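Local coordinates for protein Per a 4 allergen (Periplaneta americana, PDB 3EBW) that is a cockroach allergen of the lipocalin family, bound by IgE, that probably carries small hydrophobic molecules in its beta barrel, at residues S3-T8 with T94-G99; T11-T16 with P74-D79; Y23-T28 with T128-A133; T28-E33 with R118-I123; Q53-A58 with T68-V73. All coordinates share one frame; numbering follows the deposited sequence.

Interaction 1 of 5, residues S3-T8 with T94-G99. Unlike the reference sequence in segment 94-99: V98 (reference Ile).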
# COMPACT_ATOMS: atom_id res chain seq x y z
N SER A 3 18.75 1.53 12.34
CA SER A 3 19.27 0.34 11.67
C SER A 3 18.06 -0.53 11.36
O SER A 3 17.09 -0.52 12.12
CB SER A 3 20.19 -0.42 12.61
OG SER A 3 19.48 -0.82 13.77
N CYS A 4 18.11 -1.28 10.28
CA CYS A 4 16.97 -2.13 9.90
C CYS A 4 16.94 -3.50 10.57
O CYS A 4 17.66 -4.41 10.17
CB CYS A 4 16.96 -2.33 8.38
SG CYS A 4 15.52 -3.20 7.68
N GLN A 5 16.10 -3.66 11.59
CA GLN A 5 15.98 -4.95 12.27
C GLN A 5 14.60 -5.55 11.99
O GLN A 5 13.57 -4.90 12.18
CB GLN A 5 16.15 -4.76 13.77
CG GLN A 5 17.22 -3.77 14.15
CD GLN A 5 18.55 -4.09 13.50
OE1 GLN A 5 19.10 -5.17 13.69
NE2 GLN A 5 19.07 -3.14 12.73
N ILE A 6 14.57 -6.79 11.52
CA ILE A 6 13.30 -7.45 11.24
C ILE A 6 13.40 -8.87 11.79
O ILE A 6 14.39 -9.59 11.58
CB ILE A 6 13.01 -7.54 9.70
CG1 ILE A 6 12.76 -6.15 9.12
CG2 ILE A 6 11.80 -8.41 9.44
CD1 ILE A 6 12.52 -6.18 7.59
N GLY A 7 12.35 -9.26 12.51
CA GLY A 7 12.31 -10.60 13.06
C GLY A 7 12.47 -11.59 11.93
O GLY A 7 12.31 -11.25 10.77
N THR A 8 12.82 -12.81 12.29
CA THR A 8 13.02 -13.91 11.35
C THR A 8 13.59 -15.00 12.24
O THR A 8 14.31 -14.71 13.20
CB THR A 8 14.01 -13.52 10.19
OG1 THR A 8 14.39 -14.70 9.47
CG2 THR A 8 15.25 -12.83 10.73
N THR A 94 20.99 -3.98 3.83
CA THR A 94 20.90 -5.31 4.46
C THR A 94 19.46 -5.78 4.46
O THR A 94 18.59 -5.02 4.79
CB THR A 94 21.39 -5.31 5.92
OG1 THR A 94 22.77 -4.92 5.95
CG2 THR A 94 21.26 -6.69 6.54
N TYR A 95 19.24 -7.04 4.11
CA TYR A 95 17.93 -7.67 4.03
C TYR A 95 17.87 -8.98 4.84
O TYR A 95 18.85 -9.75 4.88
CB TYR A 95 17.63 -8.02 2.57
CG TYR A 95 17.56 -6.83 1.67
CD1 TYR A 95 16.35 -6.16 1.49
CD2 TYR A 95 18.67 -6.37 1.00
CE1 TYR A 95 16.26 -5.06 0.66
CE2 TYR A 95 18.61 -5.27 0.18
CZ TYR A 95 17.40 -4.62 0.01
OH TYR A 95 17.30 -3.54 -0.83
N PHE A 96 16.72 -9.24 5.47
CA PHE A 96 16.50 -10.44 6.29
C PHE A 96 15.80 -11.52 5.51
O PHE A 96 14.80 -11.27 4.90
CB PHE A 96 15.67 -10.08 7.51
CG PHE A 96 16.35 -9.12 8.42
CD1 PHE A 96 16.90 -9.54 9.62
CD2 PHE A 96 16.51 -7.79 8.03
CE1 PHE A 96 17.62 -8.65 10.41
CE2 PHE A 96 17.23 -6.90 8.82
CZ PHE A 96 17.79 -7.33 10.01
N MSE A 97 16.31 -12.74 5.54
CA MSE A 97 15.68 -13.83 4.83
C MSE A 97 14.67 -14.41 5.78
O MSE A 97 15.02 -15.26 6.58
CB MSE A 97 16.71 -14.88 4.48
CG MSE A 97 16.11 -16.07 3.81
SE MSE A 97 15.19 -15.51 2.21
CE MSE A 97 16.66 -15.63 0.93
N VAL A 98 13.43 -13.97 5.71
CA VAL A 98 12.39 -14.47 6.61
C VAL A 98 12.03 -15.95 6.43
O VAL A 98 11.70 -16.63 7.40
CB VAL A 98 11.13 -13.63 6.47
CG1 VAL A 98 10.00 -14.19 7.32
CG2 VAL A 98 11.45 -12.20 6.85
N GLY A 99 12.08 -16.44 5.19
CA GLY A 99 11.76 -17.83 4.95
C GLY A 99 11.80 -18.26 3.50
O GLY A 99 11.25 -17.59 2.62

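Interaction 2 of 5, residues T11-T16 with P74-D79. Unlike the reference sequence in segment 74-79: D79 (reference Asn).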
# COMPACT_ATOMS: atom_id res chain seq x y z
N THR A 11 17.41 -19.88 9.33
CA THR A 11 18.85 -20.09 9.50
C THR A 11 19.31 -21.04 8.42
O THR A 11 18.49 -21.67 7.75
CB THR A 11 19.23 -20.78 10.79
OG1 THR A 11 18.66 -22.09 10.79
CG2 THR A 11 18.79 -19.98 12.01
N GLY A 12 20.63 -21.15 8.30
CA GLY A 12 21.22 -22.03 7.30
C GLY A 12 21.12 -21.42 5.92
O GLY A 12 21.18 -22.14 4.92
N LEU A 13 20.96 -20.10 5.87
CA LEU A 13 20.83 -19.39 4.61
C LEU A 13 22.07 -19.63 3.75
O LEU A 13 23.19 -19.51 4.21
CB LEU A 13 20.63 -17.89 4.86
CG LEU A 13 20.60 -17.00 3.61
CD1 LEU A 13 19.48 -17.43 2.68
CD2 LEU A 13 20.48 -15.56 4.02
N ASP A 14 21.85 -19.99 2.50
CA ASP A 14 22.93 -20.26 1.56
C ASP A 14 22.61 -19.56 0.22
O ASP A 14 22.01 -20.15 -0.69
CB ASP A 14 23.08 -21.78 1.41
CG ASP A 14 24.20 -22.18 0.48
OD1 ASP A 14 25.04 -21.32 0.15
OD2 ASP A 14 24.26 -23.36 0.07
N MSE A 15 23.04 -18.30 0.11
CA MSE A 15 22.80 -17.51 -1.09
C MSE A 15 23.25 -18.18 -2.36
O MSE A 15 23.00 -17.70 -3.44
CB MSE A 15 23.44 -16.12 -0.95
CG MSE A 15 22.73 -15.23 0.06
SE MSE A 15 20.79 -15.08 -0.28
CE MSE A 15 20.90 -13.59 -1.52
N THR A 16 23.92 -19.31 -2.23
CA THR A 16 24.36 -20.01 -3.41
C THR A 16 23.18 -20.82 -3.89
O THR A 16 23.01 -21.02 -5.08
CB THR A 16 25.54 -20.92 -3.08
OG1 THR A 16 26.46 -20.19 -2.25
CG2 THR A 16 26.26 -21.33 -4.35
N PRO A 74 27.82 -9.28 -1.51
CA PRO A 74 29.13 -9.39 -0.88
C PRO A 74 29.24 -10.16 0.41
O PRO A 74 30.35 -10.51 0.83
CB PRO A 74 29.54 -7.94 -0.72
CG PRO A 74 28.30 -7.31 -0.36
CD PRO A 74 27.33 -7.90 -1.37
N SER A 75 28.13 -10.42 1.07
CA SER A 75 28.17 -11.19 2.31
C SER A 75 26.81 -11.70 2.67
O SER A 75 25.83 -11.40 2.01
CB SER A 75 28.71 -10.35 3.46
OG SER A 75 27.75 -9.45 3.92
N TRP A 76 26.75 -12.50 3.72
CA TRP A 76 25.48 -13.04 4.17
C TRP A 76 25.64 -13.89 5.41
O TRP A 76 26.48 -14.78 5.48
CB TRP A 76 24.78 -13.81 3.04
CG TRP A 76 25.17 -15.23 2.80
CD1 TRP A 76 24.79 -16.33 3.52
CD2 TRP A 76 25.87 -15.74 1.65
NE1 TRP A 76 25.19 -17.49 2.88
CE2 TRP A 76 25.85 -17.15 1.73
CE3 TRP A 76 26.49 -15.14 0.55
CZ2 TRP A 76 26.43 -17.95 0.75
CZ3 TRP A 76 27.06 -15.94 -0.42
CH2 TRP A 76 27.02 -17.33 -0.31
N THR A 77 24.83 -13.58 6.41
CA THR A 77 24.83 -14.29 7.67
C THR A 77 23.92 -15.51 7.67
O THR A 77 23.56 -16.02 6.61
CB THR A 77 24.42 -13.37 8.80
OG1 THR A 77 25.02 -12.10 8.57
CG2 THR A 77 24.94 -13.91 10.13
N GLU A 78 23.57 -15.96 8.86
CA GLU A 78 22.74 -17.14 9.04
C GLU A 78 21.34 -16.96 8.44
O GLU A 78 20.74 -17.92 7.96
CB GLU A 78 22.68 -17.47 10.53
CG GLU A 78 22.46 -18.95 10.83
CD GLU A 78 23.43 -19.84 10.09
OE1 GLU A 78 24.64 -19.79 10.39
OE2 GLU A 78 22.97 -20.59 9.20
N ASP A 79 20.85 -15.73 8.44
CA ASP A 79 19.53 -15.42 7.86
C ASP A 79 19.50 -13.95 7.41
O ASP A 79 18.51 -13.25 7.58
CB ASP A 79 18.46 -15.63 8.92
CG ASP A 79 18.59 -14.65 10.09
OD1 ASP A 79 19.58 -13.89 10.14
OD2 ASP A 79 17.70 -14.65 10.96

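Interaction 3 of 5, residues Y23-T28 with T128-A133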
# COMPACT_ATOMS: atom_id res chain seq x y z
N TYR A 23 10.49 -14.35 -9.15
CA TYR A 23 9.47 -13.38 -9.52
C TYR A 23 8.81 -12.83 -8.25
O TYR A 23 8.49 -13.58 -7.32
CB TYR A 23 8.40 -14.01 -10.42
CG TYR A 23 8.94 -14.47 -11.76
CD1 TYR A 23 9.49 -13.58 -12.67
CD2 TYR A 23 8.94 -15.83 -12.10
CE1 TYR A 23 10.03 -14.02 -13.87
CE2 TYR A 23 9.49 -16.28 -13.29
CZ TYR A 23 10.03 -15.38 -14.16
OH TYR A 23 10.58 -15.86 -15.32
N GLU A 24 8.62 -11.52 -8.20
CA GLU A 24 7.99 -10.90 -7.04
C GLU A 24 6.48 -11.03 -7.19
O GLU A 24 5.88 -10.36 -8.01
CB GLU A 24 8.41 -9.43 -6.95
CG GLU A 24 7.80 -8.68 -5.80
CD GLU A 24 8.56 -7.40 -5.48
OE1 GLU A 24 8.01 -6.54 -4.77
OE2 GLU A 24 9.72 -7.26 -5.94
N LEU A 25 5.86 -11.91 -6.42
CA LEU A 25 4.43 -12.12 -6.54
C LEU A 25 3.54 -11.29 -5.63
O LEU A 25 2.40 -10.99 -5.99
CB LEU A 25 4.11 -13.59 -6.37
CG LEU A 25 4.90 -14.45 -7.36
CD1 LEU A 25 4.36 -15.90 -7.33
CD2 LEU A 25 4.82 -13.84 -8.76
N PHE A 26 4.04 -10.92 -4.46
CA PHE A 26 3.29 -10.07 -3.55
C PHE A 26 4.32 -9.18 -2.90
O PHE A 26 5.49 -9.53 -2.85
CB PHE A 26 2.58 -10.88 -2.48
CG PHE A 26 1.63 -11.87 -3.03
CD1 PHE A 26 2.10 -13.02 -3.63
CD2 PHE A 26 0.27 -11.66 -2.96
CE1 PHE A 26 1.21 -13.96 -4.15
CE2 PHE A 26 -0.62 -12.58 -3.47
CZ PHE A 26 -0.16 -13.73 -4.07
N ARG A 27 3.89 -8.02 -2.40
CA ARG A 27 4.82 -7.10 -1.76
C ARG A 27 4.05 -6.16 -0.85
O ARG A 27 2.87 -5.92 -1.06
CB ARG A 27 5.54 -6.25 -2.80
CG ARG A 27 4.61 -5.24 -3.48
CD ARG A 27 5.33 -4.15 -4.25
NE ARG A 27 5.42 -4.44 -5.68
CZ ARG A 27 5.02 -3.61 -6.64
NH1 ARG A 27 4.50 -2.42 -6.33
NH2 ARG A 27 5.13 -3.96 -7.90
N THR A 28 4.74 -5.63 0.15
CA THR A 28 4.13 -4.67 1.04
C THR A 28 4.03 -3.44 0.15
O THR A 28 5.02 -3.04 -0.46
CB THR A 28 5.06 -4.32 2.22
OG1 THR A 28 5.00 -5.36 3.20
CG2 THR A 28 4.68 -2.98 2.85
N THR A 128 5.47 -18.19 -11.66
CA THR A 128 4.91 -16.85 -11.80
C THR A 128 3.63 -16.77 -11.00
O THR A 128 2.86 -15.85 -11.19
CB THR A 128 4.57 -16.50 -13.25
OG1 THR A 128 3.87 -17.60 -13.84
CG2 THR A 128 5.83 -16.18 -14.03
N SER A 129 3.41 -17.74 -10.11
CA SER A 129 2.20 -17.77 -9.27
C SER A 129 2.24 -18.92 -8.29
O SER A 129 2.92 -19.91 -8.52
CB SER A 129 0.96 -17.91 -10.15
OG SER A 129 1.08 -19.05 -10.99
N PHE A 130 1.50 -18.80 -7.20
CA PHE A 130 1.49 -19.86 -6.19
C PHE A 130 0.32 -20.84 -6.32
O PHE A 130 -0.79 -20.44 -6.62
CB PHE A 130 1.44 -19.26 -4.78
CG PHE A 130 2.67 -18.49 -4.38
CD1 PHE A 130 3.94 -18.91 -4.75
CD2 PHE A 130 2.55 -17.36 -3.58
CE1 PHE A 130 5.06 -18.23 -4.33
CE2 PHE A 130 3.66 -16.69 -3.15
CZ PHE A 130 4.92 -17.12 -3.52
N ASP A 131 0.58 -22.12 -6.08
CA ASP A 131 -0.50 -23.10 -6.10
C ASP A 131 -1.04 -23.06 -4.67
O ASP A 131 -0.30 -22.74 -3.74
CB ASP A 131 0.01 -24.50 -6.46
CG ASP A 131 1.12 -24.99 -5.53
OD1 ASP A 131 1.67 -26.08 -5.80
OD2 ASP A 131 1.43 -24.30 -4.55
N ASP A 132 -2.32 -23.34 -4.48
CA ASP A 132 -2.90 -23.27 -3.14
C ASP A 132 -2.01 -23.91 -2.07
O ASP A 132 -2.05 -23.51 -0.91
CB ASP A 132 -4.30 -23.89 -3.15
CG ASP A 132 -5.27 -23.06 -3.98
OD1 ASP A 132 -5.70 -21.99 -3.51
OD2 ASP A 132 -5.59 -23.47 -5.12
N ALA A 133 -1.20 -24.87 -2.49
CA ALA A 133 -0.28 -25.54 -1.57
C ALA A 133 0.70 -24.54 -0.97
O ALA A 133 0.71 -24.30 0.25
CB ALA A 133 0.48 -26.63 -2.32

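Interaction 4 of 5, residues T28-E33 with R118-I123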
# COMPACT_ATOMS: atom_id res chain seq x y z
N THR A 28 4.74 -5.63 0.15
CA THR A 28 4.13 -4.67 1.04
C THR A 28 4.03 -3.44 0.15
O THR A 28 5.02 -3.04 -0.46
CB THR A 28 5.06 -4.32 2.22
OG1 THR A 28 5.00 -5.36 3.20
CG2 THR A 28 4.68 -2.98 2.85
N PRO A 29 2.83 -2.84 0.04
CA PRO A 29 2.58 -1.65 -0.78
C PRO A 29 3.51 -0.54 -0.32
O PRO A 29 3.70 -0.38 0.87
CB PRO A 29 1.13 -1.31 -0.46
CG PRO A 29 0.54 -2.61 -0.08
CD PRO A 29 1.61 -3.26 0.75
N ASN A 30 4.07 0.22 -1.24
CA ASN A 30 4.99 1.31 -0.86
C ASN A 30 5.20 2.23 -2.05
O ASN A 30 5.01 1.81 -3.19
CB ASN A 30 6.35 0.76 -0.44
CG ASN A 30 7.11 0.12 -1.60
OD1 ASN A 30 6.95 -1.06 -1.90
ND2 ASN A 30 7.91 0.92 -2.27
N SER A 31 5.61 3.47 -1.79
CA SER A 31 5.83 4.45 -2.84
C SER A 31 6.85 3.99 -3.87
O SER A 31 6.47 3.46 -4.90
CB SER A 31 6.26 5.78 -2.22
OG SER A 31 7.35 5.59 -1.34
N ASP A 32 8.14 4.20 -3.61
CA ASP A 32 9.15 3.77 -4.56
C ASP A 32 9.04 2.27 -4.84
O ASP A 32 9.64 1.46 -4.16
CB ASP A 32 10.56 4.14 -4.06
CG ASP A 32 10.91 3.51 -2.72
OD1 ASP A 32 11.36 2.35 -2.71
OD2 ASP A 32 10.73 4.18 -1.69
N GLU A 33 8.25 1.93 -5.85
CA GLU A 33 7.96 0.56 -6.28
C GLU A 33 6.51 0.53 -6.78
O GLU A 33 5.99 -0.52 -7.22
CB GLU A 33 8.15 -0.43 -5.13
CG GLU A 33 7.92 -1.89 -5.47
CD GLU A 33 8.67 -2.83 -4.53
OE1 GLU A 33 9.31 -2.30 -3.61
OE2 GLU A 33 8.62 -4.08 -4.70
N ARG A 118 9.58 1.76 8.78
CA ARG A 118 8.70 1.03 7.88
C ARG A 118 9.33 -0.24 7.29
O ARG A 118 10.28 -0.18 6.50
CB ARG A 118 8.26 1.96 6.74
CG ARG A 118 6.86 1.73 6.17
CD ARG A 118 6.74 0.39 5.46
NE ARG A 118 5.39 0.13 4.96
CZ ARG A 118 4.76 0.90 4.09
NH1 ARG A 118 5.34 2.00 3.63
NH2 ARG A 118 3.55 0.56 3.66
N HIS A 119 8.78 -1.39 7.67
CA HIS A 119 9.28 -2.66 7.15
C HIS A 119 8.59 -3.03 5.85
O HIS A 119 7.42 -2.68 5.63
CB HIS A 119 9.07 -3.77 8.17
CG HIS A 119 9.90 -3.62 9.40
ND1 HIS A 119 10.10 -4.65 10.29
CD2 HIS A 119 10.61 -2.57 9.87
CE1 HIS A 119 10.90 -4.24 11.26
NE2 HIS A 119 11.23 -2.98 11.02
N LEU A 120 9.29 -3.73 4.97
CA LEU A 120 8.71 -4.13 3.69
C LEU A 120 8.90 -5.62 3.48
O LEU A 120 10.02 -6.12 3.62
CB LEU A 120 9.37 -3.37 2.53
CG LEU A 120 9.32 -1.84 2.34
CD1 LEU A 120 7.90 -1.36 2.22
CD2 LEU A 120 9.95 -1.16 3.50
N TYR A 121 7.84 -6.34 3.16
CA TYR A 121 7.99 -7.78 2.88
C TYR A 121 7.81 -8.03 1.40
O TYR A 121 6.98 -7.40 0.77
CB TYR A 121 6.99 -8.63 3.68
CG TYR A 121 7.25 -8.63 5.16
CD1 TYR A 121 7.67 -9.78 5.82
CD2 TYR A 121 7.09 -7.46 5.90
CE1 TYR A 121 7.93 -9.78 7.16
CE2 TYR A 121 7.35 -7.44 7.24
CZ TYR A 121 7.77 -8.61 7.88
OH TYR A 121 7.98 -8.61 9.24
N TRP A 122 8.60 -8.95 0.84
CA TRP A 122 8.54 -9.30 -0.57
C TRP A 122 8.39 -10.81 -0.66
O TRP A 122 9.23 -11.56 -0.18
CB TRP A 122 9.80 -8.81 -1.28
CG TRP A 122 9.92 -7.29 -1.37
CD1 TRP A 122 9.22 -6.47 -2.21
CD2 TRP A 122 10.79 -6.43 -0.61
NE1 TRP A 122 9.59 -5.14 -2.02
CE2 TRP A 122 10.56 -5.10 -1.05
CE3 TRP A 122 11.74 -6.65 0.38
CZ2 TRP A 122 11.23 -4.00 -0.52
CZ3 TRP A 122 12.42 -5.54 0.91
CH2 TRP A 122 12.15 -4.23 0.46
N ILE A 123 7.29 -11.28 -1.24
CA ILE A 123 7.06 -12.71 -1.36
C ILE A 123 7.47 -13.04 -2.78
O ILE A 123 7.03 -12.38 -3.71
CB ILE A 123 5.54 -13.05 -1.09
CG1 ILE A 123 5.21 -12.89 0.41
CG2 ILE A 123 5.25 -14.49 -1.45
CD1 ILE A 123 5.43 -11.51 0.95

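Interaction 5 of 5, residues Q53-A58 with T68-V73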
# COMPACT_ATOMS: atom_id res chain seq x y z
N GLN A 53 26.04 -12.48 -8.23
CA GLN A 53 25.59 -11.27 -8.86
C GLN A 53 24.07 -11.21 -8.88
O GLN A 53 23.38 -12.24 -9.09
CB GLN A 53 26.14 -11.27 -10.27
CG GLN A 53 26.57 -9.95 -10.77
CD GLN A 53 27.34 -10.11 -12.03
OE1 GLN A 53 26.85 -10.70 -13.00
NE2 GLN A 53 28.58 -9.60 -12.04
N VAL A 54 23.52 -10.02 -8.65
CA VAL A 54 22.08 -9.91 -8.70
C VAL A 54 21.59 -8.81 -9.64
O VAL A 54 22.09 -7.69 -9.65
CB VAL A 54 21.47 -9.71 -7.30
CG1 VAL A 54 21.75 -8.32 -6.79
CG2 VAL A 54 20.00 -10.02 -7.35
N THR A 55 20.64 -9.19 -10.49
CA THR A 55 20.06 -8.24 -11.41
C THR A 55 18.58 -8.07 -11.18
O THR A 55 17.81 -9.02 -11.24
CB THR A 55 20.26 -8.63 -12.89
OG1 THR A 55 21.54 -8.16 -13.33
CG2 THR A 55 19.17 -8.00 -13.76
N SER A 56 18.21 -6.83 -10.91
CA SER A 56 16.82 -6.46 -10.69
C SER A 56 16.23 -5.95 -12.01
O SER A 56 16.79 -5.05 -12.65
CB SER A 56 16.75 -5.36 -9.65
OG SER A 56 15.48 -4.77 -9.72
N VAL A 57 15.12 -6.55 -12.41
CA VAL A 57 14.47 -6.14 -13.64
C VAL A 57 13.03 -5.78 -13.32
O VAL A 57 12.30 -6.58 -12.72
CB VAL A 57 14.51 -7.29 -14.71
CG1 VAL A 57 13.34 -7.18 -15.68
CG2 VAL A 57 15.79 -7.20 -15.50
N ALA A 58 12.62 -4.57 -13.70
CA ALA A 58 11.24 -4.12 -13.47
C ALA A 58 10.65 -3.32 -14.62
O ALA A 58 11.26 -2.36 -15.12
CB ALA A 58 11.16 -3.30 -12.20
N THR A 68 16.57 -1.71 -15.29
CA THR A 68 17.48 -2.84 -15.09
C THR A 68 18.61 -2.37 -14.20
O THR A 68 19.35 -1.44 -14.55
CB THR A 68 18.06 -3.33 -16.44
OG1 THR A 68 17.27 -4.41 -16.94
CG2 THR A 68 19.49 -3.81 -16.30
N SER A 69 18.73 -3.00 -13.02
CA SER A 69 19.78 -2.66 -12.07
C SER A 69 20.51 -3.92 -11.62
O SER A 69 19.93 -5.00 -11.53
CB SER A 69 19.17 -1.95 -10.86
OG SER A 69 20.20 -1.52 -9.99
N THR A 70 21.80 -3.78 -11.33
CA THR A 70 22.59 -4.92 -10.90
C THR A 70 23.30 -4.62 -9.60
O THR A 70 23.49 -3.47 -9.22
CB THR A 70 23.63 -5.32 -11.97
OG1 THR A 70 22.97 -5.98 -13.06
CG2 THR A 70 24.67 -6.26 -11.39
N GLY A 71 23.69 -5.68 -8.91
CA GLY A 71 24.42 -5.54 -7.67
C GLY A 71 24.99 -6.89 -7.32
O GLY A 71 24.59 -7.91 -7.89
N THR A 72 25.94 -6.91 -6.40
CA THR A 72 26.52 -8.18 -5.99
C THR A 72 26.12 -8.35 -4.54
O THR A 72 25.86 -7.35 -3.85
CB THR A 72 28.06 -8.14 -6.06
OG1 THR A 72 28.56 -7.13 -5.17
CG2 THR A 72 28.52 -7.83 -7.49
N VAL A 73 26.03 -9.60 -4.08
CA VAL A 73 25.72 -9.85 -2.67
C VAL A 73 27.07 -10.26 -2.05
O VAL A 73 27.43 -11.40 -2.06
CB VAL A 73 24.58 -10.95 -2.47
CG1 VAL A 73 24.41 -11.80 -3.71
CG2 VAL A 73 24.89 -11.82 -1.26

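Interaction 1 of 5, residues S3-T8 with T94-G99
The hydroxyl of T8 is gripped twice: OG1 donates to the backbone carbonyl of M97, with T8 OG1 3.0 Å from M97 O, and it also shares a weak hydrogen bond with the backbone N of F10. The first torsion, chi1 168°, sets OG1 anti to T8 N; the hydroxyl meets the carbonyl from above its plane, 47° out of it. Threonine suits the place because its second branch is apolar: T8 CG2 comes to the edge of the F96 ring, 3.8 Å from F96 CD1, the two side chains crossing at about a right angle. I6 lies over one face of the F96 ring, its CB 4.1 Å from the ring centroid in a CH-pi contact, with I6 N over the same face. Beta branching leaves one C-H on CB, and it is this group that rests on the ring, while CG1 and CG2 go to other neighbours. C4 SG approaches F96 obliquely, 5.5 Å from the centroid, a sulfur-aromatic contact fixed in place by the disulfide from C4 to C111. The extended segment 3-8 lies along strand 93-100 and then across its neighbours: I6 reaches A109 of strand 106-112 and H119 and Y121 of strand 119-125, F96 also touches T80 of strand 80-83, and M97 points away from segment 3-8 and packs on V108 and on F10, L13 and Y18, further along the same N-terminal chain.

Interaction 2 of 5, residues T11-T16 with P74-D79
Three hydrogen bonds join the segments, and E78 accepts two of them from consecutive backbone amides. Its side chain, bent at chi2, brings OE2 round to G12, where G12 N donates to the anti lone pair of E78 OE2 at 2.6 Å. The neighbouring amide L13 N gives the straighter bond, to E78 O at 3.0 Å and 158°, meeting that carbonyl from above its plane. In the turn where both amides face E78, G12 has a positive phi of 75°, which glycine takes up easily. The third bond, from W76 NE1 to L13 O, is weak at 3.1 Å and meets the indole at its edge. Segment 11-16 leads into strand 20-27, and the loop 74-79 links strands 66-72 and 80-83; in lipocalins the chain ahead of the first strand closes one end of the barrel, and this contact is consistent with that role. Aromatic contact comes next. M15, a selenomethionine, lies over a face of W76, its CB 3.4 Å from the centroid of the six-membered ring and CG following across the indole, so that the two side chains slide past each other in opposite directions. Apolar packing is added by L13, whose CG is 4.2 Å from W76 CD1. Within segment 11-16, T16 OG1 donates to D14 OD1 from above the carboxylate plane, and both oxygens lie close to the six-membered ring of W76, T16 OG1 3.5 Å from W76 CH2.

Interaction 3 of 5, residues Y23-T28 with T128-A133
Y23, L25, F26 and F130 all carry CG anti to the carbonyl carbon and beside the backbone N, with chi1 of L25 at -56° and of F130 at -66°; T128 turns its methyl CG2 the same way. With L25 chi2 near anti as well, L25 CD1 comes over the centre of the F130 ring, 3.9 Å from its centroid and close to the ring normal, a CH-pi contact. The same methyl rests on the backbone of S129, with L25 CD1 3.5 Å from S129 CA, so a branched leucine fills both the ring face and the chain beside it. F26 reaches toward F130 tip to tip: the planes are only 8° apart but the rings meet rim to rim, centroids 5.9 Å apart, and neither covers the other. Further along, T128 lies beside Y23 with its CG2 over one ring face, 4.0 Å from the centroid and offset toward the rim. Consecutive L25 and F26 can both take part because they form a classic beta bulge opposite I123. F130 also touches V138 and K135 of helix 132-142, whose N-cap is D131, so the contact seats the lipocalin C-terminal helix against strand 20-27 of the barrel. No hydrogen bond crosses between the segments, which meet through methyl, ring and backbone carbon surfaces; the hold therefore rests on shape and exclusion of water and not on directed bonds.

Interaction 4 of 5, residues T28-E33 with R118-I123
The indole of W122 has L120 CB over one face, 3.5 Å above the plane and offset toward the rim, and the carboxylate of E33 at its edge. Carboxylate and indole are nearly coplanar, 12° apart, so the single N-H is shared: W122 NE1 donates weakly to E33 OE2 at 3.0 Å and weakly to E33 OE1 at 3.3 Å. The extended E33 chain, its CG anti to the backbone N, carries the acid there. E24 and E40 lie close to E33, with R27 only a long, weak ion-pair partner, so its ionisation may shift toward the protonated form. At the edge of the Y121 ring sits T28 OG1, and T28 bonds twice to the same residue. T28 N donates to Y121 O at 2.9 Å, nearly along the C=O axis, while Y121 N donates to T28 OG1 at 3.0 Å and 169°, the side chain replacing a backbone acceptor just beyond strand 20-27. Threonine's other branch, CG2, packs on L120 CD1 at 3.7 Å, which N30 CB also touches. R118 comes tip to tip with T28 CG2, but its guanidinium bonds to G50 O and T16 OG1 of the second subunit. Segment 28-33 starts the long loop after the first lipocalin strand, which by family topology borders the open calyx end; a PE4 molecule, probably from the crystallisation liquor, comes within about 3 Å (nearest atoms) of the W122 side chain, consistent with a pocket.

Interaction 5 of 5, residues Q53-A58 with T68-V73
Side chains alternate between the two faces of this antiparallel ladder, Q53, T55 and V57 sharing one face with T68, T70 and T72, while V54, S56 and S69 lie on the other. T55 and T70 form a non-hydrogen-bonded pair and cross obliquely. Both turn OG1 anti to the carbonyl carbon, beside the backbone N, and the hydroxyls meet: T55 OG1 and T70 OG1 are 2.6 Å apart in a hydrogen bond that either could donate. The methyl of T70 points elsewhere, its CG2 coming 4.2 Å from Q53 CG, the apolar part of an extended glutamine. V57 and T68 run side by side in the same direction, V57 CG2 lying 3.5 Å from T68 OG1, a hydroxyl that is bonded to Y163 OH. On the other face V54 places CG1 in the crowded position between N and carbonyl carbon (chi1 73°), leaning over its partner G71; glycine presents bare backbone there, with V54 CG1 3.6 Å from G71 C. Backbone bonds hold the register in two reciprocal pairs. V54 N donates to G71 O nearly along the C=O axis, and G71 N returns a bond to V54 O at 2.7 Å; S56 N donates to S69 O at 2.6 Å, and S69 N to S56 O at 2.8 Å. Beta-branched valine and threonine suit such extended chain. With their directions 161° apart, strands 52-59 and 66-72 make a beta hairpin, the up-and-down connection of neighbouring strands from which the lipocalin barrel is built.

In the fold
Interactions 1, 3, 4 and 5 all reach the curled antiparallel sheet that forms the lipocalin barrel, whereas interaction 2 joins two loops that connect its parts. Interactions 3 and 4 share T28 and the neighbouring strands 20-27 and 119-125, with centres about 15 Å apart. Interaction 1 touches both interaction 2 and interaction 4, centres about 12 Å and about 13 Å apart, whereas interactions 2 and 4 lie on opposite sides of the chain's centre, their own centres about 22 Å apart. Interaction 5 is local, a hairpin within the chain spanned by each of the others. The other four join residues at least 58 positions apart, tying the N-terminal chain, loops and helix 132-142 to one barrel.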